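Local coordinates for manganese-dependent ADP-ribose/CDP-alcohol diphosphatase (Danio rerio, PDB 2NXF), which probably hydrolyses ADP-ribose, IDP-ribose and CDP-alcohols such as CDP-choline at the diphosphate, using a dinuclear metal centre, at the zinc ion site. Sequence-based numbering; all coordinates share one arbitrary frame.

The zinc ion site. Residues 13, 15, 58, 60, 63, 96-97, 100, 150, 198, 228, 265, 267, 287-288. With ZN (zinc ion), chain B; ZN (zinc ion), chain C; PO4 (phosphate ion), chain D.
His228 and His265 both hold CG anti to the backbone N (chi1 -175° and -165°), while Asn96 takes the crowded position between N and the carbonyl carbon (chi1 52°); together these turns bring two imidazoles and an amide onto the zinc ion of chain C in this calcineurin-like metallophosphoesterase centre. His228 binds through NE2, His265 through ND1. Asp60 bridges the metals with one carboxylate oxygen, OD2, and a shared water, held by the carbonyl O of His265, forms a second bridge; the zinc ions stand 3.3 Å apart and are partly occupied. In this family such a bridging water or hydroxide is the likely nucleophile. The chain B zinc, near octahedral, adds Asp13 OD1, His267 NE2 and Gln15 OE1. A partly occupied phosphate ion, perhaps from crystallisation, spans the pair, O3 on the chain B zinc at 2.2 Å and O4 more loosely on the chain C zinc at 2.5 Å. Asn96 works with both amide atoms: OD1 on the metal, ND2 in the amide plane to phosphate O4 (2.7 Å) and Tyr100 OH. His97 reaches phosphate O2 edge-on, NE2 donating almost straight at 2.8 Å, its ring lying between Gln15 NE2 on one face and Tyr100 CE2 over the centre of the other. An alanine in place of His97 would probably weaken the hold on the phosphate and disturb the packing of Gln15 and Tyr100. Second-shell acceptors fix the imidazoles: Leu58 O takes His228 ND1 in the ring plane (2.7 Å), and Glu288 OE2 takes His267 ND1 from above its carboxylate plane (2.9 Å), which may make that ring a stronger zinc donor.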
ATOM      1  N   ASP A  13      -6.904  -1.504   2.012  1.00 24.02           N
ATOM      2  CA  ASP A  13      -7.896  -2.051   1.048  1.00 23.78           C
ATOM      3  C   ASP A  13      -9.318  -1.952   1.597  1.00 23.90           C
ATOM      4  O   ASP A  13     -10.072  -2.944   1.601  1.00 23.81           O
ATOM      5  CB  ASP A  13      -7.538  -3.495   0.625  1.00 24.92           C
ATOM      6  CG  ASP A  13      -6.228  -3.551  -0.174  1.00 27.57           C
ATOM      7  OD1 ASP A  13      -6.291  -3.522  -1.397  1.00 27.28           O
ATOM      8  OD2 ASP A  13      -5.144  -3.531   0.434  1.00 27.14           O
ATOM      9  N   GLN A  15     -11.680  -0.161   0.150  1.00 24.85           N
ATOM     10  CA  GLN A  15     -12.397  -0.422  -1.111  1.00 24.63           C
ATOM     11  C   GLN A  15     -13.903  -0.208  -0.996  1.00 24.88           C
ATOM     12  O   GLN A  15     -14.696  -0.996  -1.505  1.00 25.11           O
ATOM     13  CB  GLN A  15     -12.058  -1.817  -1.687  1.00 26.23           C
ATOM     14  CG  GLN A  15     -11.013  -1.687  -2.774  1.00 27.73           C
ATOM     15  CD  GLN A  15     -10.334  -2.980  -3.141  1.00 25.31           C
ATOM     16  OE1 GLN A  15      -9.254  -3.300  -2.619  1.00 27.50           O
ATOM     17  NE2 GLN A  15     -10.947  -3.726  -4.046  1.00 28.38           N
ATOM     18  N   LEU A  58      -3.070   1.916   3.246  1.00 24.33           N
ATOM     19  CA  LEU A  58      -2.224   1.299   2.241  1.00 24.68           C
ATOM     20  C   LEU A  58      -2.836   1.255   0.826  1.00 24.85           C
ATOM     21  O   LEU A  58      -2.286   0.598  -0.072  1.00 24.66           O
ATOM     22  CB  LEU A  58      -1.831  -0.116   2.708  1.00 25.07           C
ATOM     23  CG  LEU A  58      -0.605  -0.245   3.652  1.00 26.38           C
ATOM     24  CD1 LEU A  58       0.682   0.202   2.927  1.00 27.88           C
ATOM     25  CD2 LEU A  58      -0.800   0.550   4.896  1.00 28.59           C
ATOM     26  N   ASP A  60      -6.210   1.439  -2.231  1.00 23.64           N
ATOM     27  CA  ASP A  60      -7.514   0.890  -2.599  1.00 24.05           C
ATOM     28  C   ASP A  60      -8.552   1.327  -1.582  1.00 24.24           C
ATOM     29  O   ASP A  60      -9.320   0.494  -1.098  1.00 25.35           O
ATOM     30  CB  ASP A  60      -7.475  -0.646  -2.670  1.00 23.59           C
ATOM     31  CG  ASP A  60      -6.727  -1.174  -3.895  1.00 24.78           C
ATOM     32  OD1 ASP A  60      -6.247  -0.378  -4.728  1.00 24.42           O
ATOM     33  OD2 ASP A  60      -6.579  -2.393  -3.998  1.00 22.95           O
ATOM     34  N   ASP A  63     -13.485   1.467  -4.128  1.00 24.79           N
ATOM     35  CA  ASP A  63     -13.411   0.454  -5.196  1.00 24.51           C
ATOM     36  C   ASP A  63     -13.536   1.079  -6.581  1.00 24.79           C
ATOM     37  O   ASP A  63     -14.228   2.086  -6.753  1.00 23.72           O
ATOM     38  CB  ASP A  63     -14.515  -0.587  -5.015  1.00 24.17           C
ATOM     39  CG  ASP A  63     -14.229  -1.854  -5.785  1.00 25.06           C
ATOM     40  OD1 ASP A  63     -13.421  -2.676  -5.302  1.00 26.53           O
ATOM     41  OD2 ASP A  63     -14.781  -2.006  -6.878  1.00 26.77           O
ATOM     42  N   ASN A  96      -4.072   0.333  -7.045  1.00 23.15           N
ATOM     43  CA  ASN A  96      -4.753   0.182  -8.341  1.00 22.98           C
ATOM     44  C   ASN A  96      -6.155   0.782  -8.396  1.00 23.38           C
ATOM     45  O   ASN A  96      -6.502   1.397  -9.395  1.00 23.44           O
ATOM     46  CB  ASN A  96      -4.706  -1.253  -8.908  1.00 22.56           C
ATOM     47  CG  ASN A  96      -5.185  -2.310  -7.925  1.00 23.07           C
ATOM     48  OD1 ASN A  96      -4.764  -2.332  -6.769  1.00 22.37           O
ATOM     49  ND2 ASN A  96      -6.058  -3.200  -8.398  1.00 22.19           N
ATOM     50  N   HIS A  97      -6.934   0.654  -7.322  1.00 23.22           N
ATOM     51  CA  HIS A  97      -8.309   1.186  -7.340  1.00 23.85           C
ATOM     52  C   HIS A  97      -8.375   2.704  -7.342  1.00 23.97           C
ATOM     53  O   HIS A  97      -9.311   3.294  -7.893  1.00 24.14           O
ATOM     54  CB  HIS A  97      -9.152   0.536  -6.242  1.00 23.33           C
ATOM     55  CG  HIS A  97      -9.529  -0.868  -6.587  1.00 24.76           C
ATOM     56  ND1 HIS A  97     -10.752  -1.193  -7.129  1.00 24.67           N
ATOM     57  CD2 HIS A  97      -8.814  -2.019  -6.548  1.00 24.48           C
ATOM     58  CE1 HIS A  97     -10.792  -2.492  -7.370  1.00 25.33           C
ATOM     59  NE2 HIS A  97      -9.627  -3.015  -7.037  1.00 23.88           N
ATOM     60  N   TYR A 100      -8.078   3.371 -11.013  1.00 24.89           N
ATOM     61  CA  TYR A 100      -9.301   3.022 -11.733  1.00 25.02           C
ATOM     62  C   TYR A 100     -10.289   4.182 -11.643  1.00 25.13           C
ATOM     63  O   TYR A 100     -11.027   4.440 -12.590  1.00 26.59           O
ATOM     64  CB  TYR A 100      -9.977   1.771 -11.150  1.00 24.91           C
ATOM     65  CG  TYR A 100      -9.164   0.494 -11.215  1.00 24.44           C
ATOM     66  CD1 TYR A 100      -8.200   0.291 -12.207  1.00 24.65           C
ATOM     67  CD2 TYR A 100      -9.386  -0.530 -10.293  1.00 27.01           C
ATOM     68  CE1 TYR A 100      -7.453  -0.885 -12.264  1.00 24.07           C
ATOM     69  CE2 TYR A 100      -8.650  -1.710 -10.325  1.00 26.26           C
ATOM     70  CZ  TYR A 100      -7.675  -1.881 -11.303  1.00 25.90           C
ATOM     71  OH  TYR A 100      -6.933  -3.043 -11.307  1.00 24.00           O
ATOM     72  N   TYR A 150       2.754   2.113  -8.752  1.00 25.07           N
ATOM     73  CA  TYR A 150       2.199   2.260 -10.116  1.00 25.42           C
ATOM     74  C   TYR A 150       2.920   3.330 -10.938  1.00 25.17           C
ATOM     75  O   TYR A 150       2.417   3.803 -11.948  1.00 25.53           O
ATOM     76  CB  TYR A 150       0.670   2.479 -10.081  1.00 25.03           C
ATOM     77  CG  TYR A 150       0.006   1.250  -9.516  1.00 25.43           C
ATOM     78  CD1 TYR A 150      -0.432   0.215 -10.357  1.00 26.17           C
ATOM     79  CD2 TYR A 150      -0.082   1.061  -8.123  1.00 25.98           C
ATOM     80  CE1 TYR A 150      -0.995  -0.941  -9.836  1.00 25.56           C
ATOM     81  CE2 TYR A 150      -0.639  -0.093  -7.593  1.00 26.86           C
ATOM     82  CZ  TYR A 150      -1.077  -1.098  -8.451  1.00 25.27           C
ATOM     83  OH  TYR A 150      -1.640  -2.259  -7.957  1.00 25.27           O
ATOM     84  N   ASN A 198      -1.152  -4.746 -11.493  1.00 24.90           N
ATOM     85  CA  ASN A 198       0.096  -4.471 -10.804  1.00 25.15           C
ATOM     86  C   ASN A 198       0.904  -3.381 -11.505  1.00 25.45           C
ATOM     87  O   ASN A 198       0.462  -2.774 -12.483  1.00 25.84           O
ATOM     88  CB  ASN A 198       0.929  -5.750 -10.634  1.00 25.40           C
ATOM     89  CG  ASN A 198       0.266  -6.750  -9.726  1.00 25.02           C
ATOM     90  OD1 ASN A 198      -0.558  -6.389  -8.865  1.00 25.51           O
ATOM     91  ND2 ASN A 198       0.637  -8.017  -9.876  1.00 24.68           N
ATOM     92  N   HIS A 228       1.663   0.101  -2.005  1.00 24.34           N
ATOM     93  CA  HIS A 228       0.422  -0.671  -2.144  1.00 24.46           C
ATOM     94  C   HIS A 228       0.793  -2.141  -2.384  1.00 24.01           C
ATOM     95  O   HIS A 228       0.144  -3.051  -1.842  1.00 24.67           O
ATOM     96  CB  HIS A 228      -0.448  -0.192  -3.306  1.00 24.41           C
ATOM     97  CG  HIS A 228      -1.754  -0.900  -3.373  1.00 23.86           C
ATOM     98  ND1 HIS A 228      -2.670  -0.855  -2.339  1.00 24.09           N
ATOM     99  CD2 HIS A 228      -2.285  -1.698  -4.327  1.00 25.49           C
ATOM    100  CE1 HIS A 228      -3.727  -1.584  -2.672  1.00 27.11           C
ATOM    101  NE2 HIS A 228      -3.517  -2.107  -3.869  1.00 25.77           N
ATOM    102  N   HIS A 265      -2.878  -4.776  -0.899  1.00 25.47           N
ATOM    103  CA  HIS A 265      -3.111  -5.409  -2.219  1.00 25.84           C
ATOM    104  C   HIS A 265      -3.494  -6.873  -2.148  1.00 25.75           C
ATOM    105  O   HIS A 265      -4.510  -7.264  -2.727  1.00 26.86           O
ATOM    106  CB  HIS A 265      -1.933  -5.176  -3.193  1.00 25.63           C
ATOM    107  CG  HIS A 265      -2.234  -5.484  -4.638  1.00 26.08           C
ATOM    108  ND1 HIS A 265      -3.206  -4.825  -5.366  1.00 24.21           N
ATOM    109  CD2 HIS A 265      -1.614  -6.315  -5.511  1.00 25.24           C
ATOM    110  CE1 HIS A 265      -3.184  -5.248  -6.620  1.00 26.39           C
ATOM    111  NE2 HIS A 265      -2.231  -6.165  -6.736  1.00 25.08           N
ATOM    112  N   HIS A 267      -5.299  -9.249  -0.325  1.00 25.32           N
ATOM    113  CA  HIS A 267      -6.288  -9.117   0.764  1.00 25.60           C
ATOM    114  C   HIS A 267      -6.199 -10.248   1.783  1.00 25.14           C
ATOM    115  O   HIS A 267      -6.712 -10.113   2.879  1.00 25.07           O
ATOM    116  CB  HIS A 267      -7.715  -9.072   0.203  1.00 26.11           C
ATOM    117  CG  HIS A 267      -7.947  -7.942  -0.756  1.00 26.16           C
ATOM    118  ND1 HIS A 267      -8.926  -7.985  -1.728  1.00 27.06           N
ATOM    119  CD2 HIS A 267      -7.338  -6.737  -0.882  1.00 27.62           C
ATOM    120  CE1 HIS A 267      -8.899  -6.856  -2.421  1.00 25.62           C
ATOM    121  NE2 HIS A 267      -7.945  -6.081  -1.930  1.00 25.79           N
ATOM    122  N   ILE A 287     -11.763  -4.983   2.691  1.00 23.18           N
ATOM    123  CA  ILE A 287     -12.851  -5.324   1.754  1.00 24.05           C
ATOM    124  C   ILE A 287     -13.283  -6.789   1.808  1.00 24.38           C
ATOM    125  O   ILE A 287     -14.449  -7.089   1.596  1.00 25.09           O
ATOM    126  CB  ILE A 287     -12.525  -4.883   0.317  1.00 24.37           C
ATOM    127  CG1 ILE A 287     -13.726  -5.067  -0.627  1.00 23.38           C
ATOM    128  CG2 ILE A 287     -11.276  -5.599  -0.227  1.00 25.66           C
ATOM    129  CD1 ILE A 287     -14.949  -4.219  -0.249  1.00 25.35           C
ATOM    130  N   GLU A 288     -12.352  -7.709   2.095  1.00 24.85           N
ATOM    131  CA  GLU A 288     -12.742  -9.129   2.130  1.00 25.45           C
ATOM    132  C   GLU A 288     -13.024  -9.622   3.548  1.00 26.20           C
ATOM    133  O   GLU A 288     -13.133 -10.824   3.776  1.00 25.73           O
ATOM    134  CB  GLU A 288     -11.710  -9.993   1.411  1.00 26.19           C
ATOM    135  CG  GLU A 288     -11.810  -9.765  -0.107  1.00 27.14           C
ATOM    136  CD  GLU A 288     -10.785 -10.509  -0.928  1.00 30.57           C
ATOM    137  OE1 GLU A 288     -10.085 -11.380  -0.382  1.00 28.68           O
ATOM    138  OE2 GLU A 288     -10.703 -10.208  -2.144  1.00 29.16           O
TER
HETATM  139 ZN    ZN B 401      -7.483  -4.142  -2.967  0.80 16.87          ZN
HETATM  140 ZN    ZN C 402      -4.916  -3.435  -4.947  0.80 14.81          ZN
HETATM  141  P   PO4 D 501      -7.727  -5.658  -5.918  0.80 20.25           P
HETATM  142  O1  PO4 D 501      -7.267  -7.065  -5.605  0.80 23.38           O
HETATM  143  O2  PO4 D 501      -8.780  -5.707  -7.008  0.80 19.59           O
HETATM  144  O3  PO4 D 501      -8.431  -5.014  -4.739  0.80 17.00           O
HETATM  145  O4  PO4 D 501      -6.569  -4.788  -6.303  0.80 18.50           O
HETATM  146  O   HOH W   1      -5.763  -5.074  -3.843  1.00 20.14           O
HETATM  147  O   HOH W   2      -4.734  -8.259  -5.764  1.00 38.45           O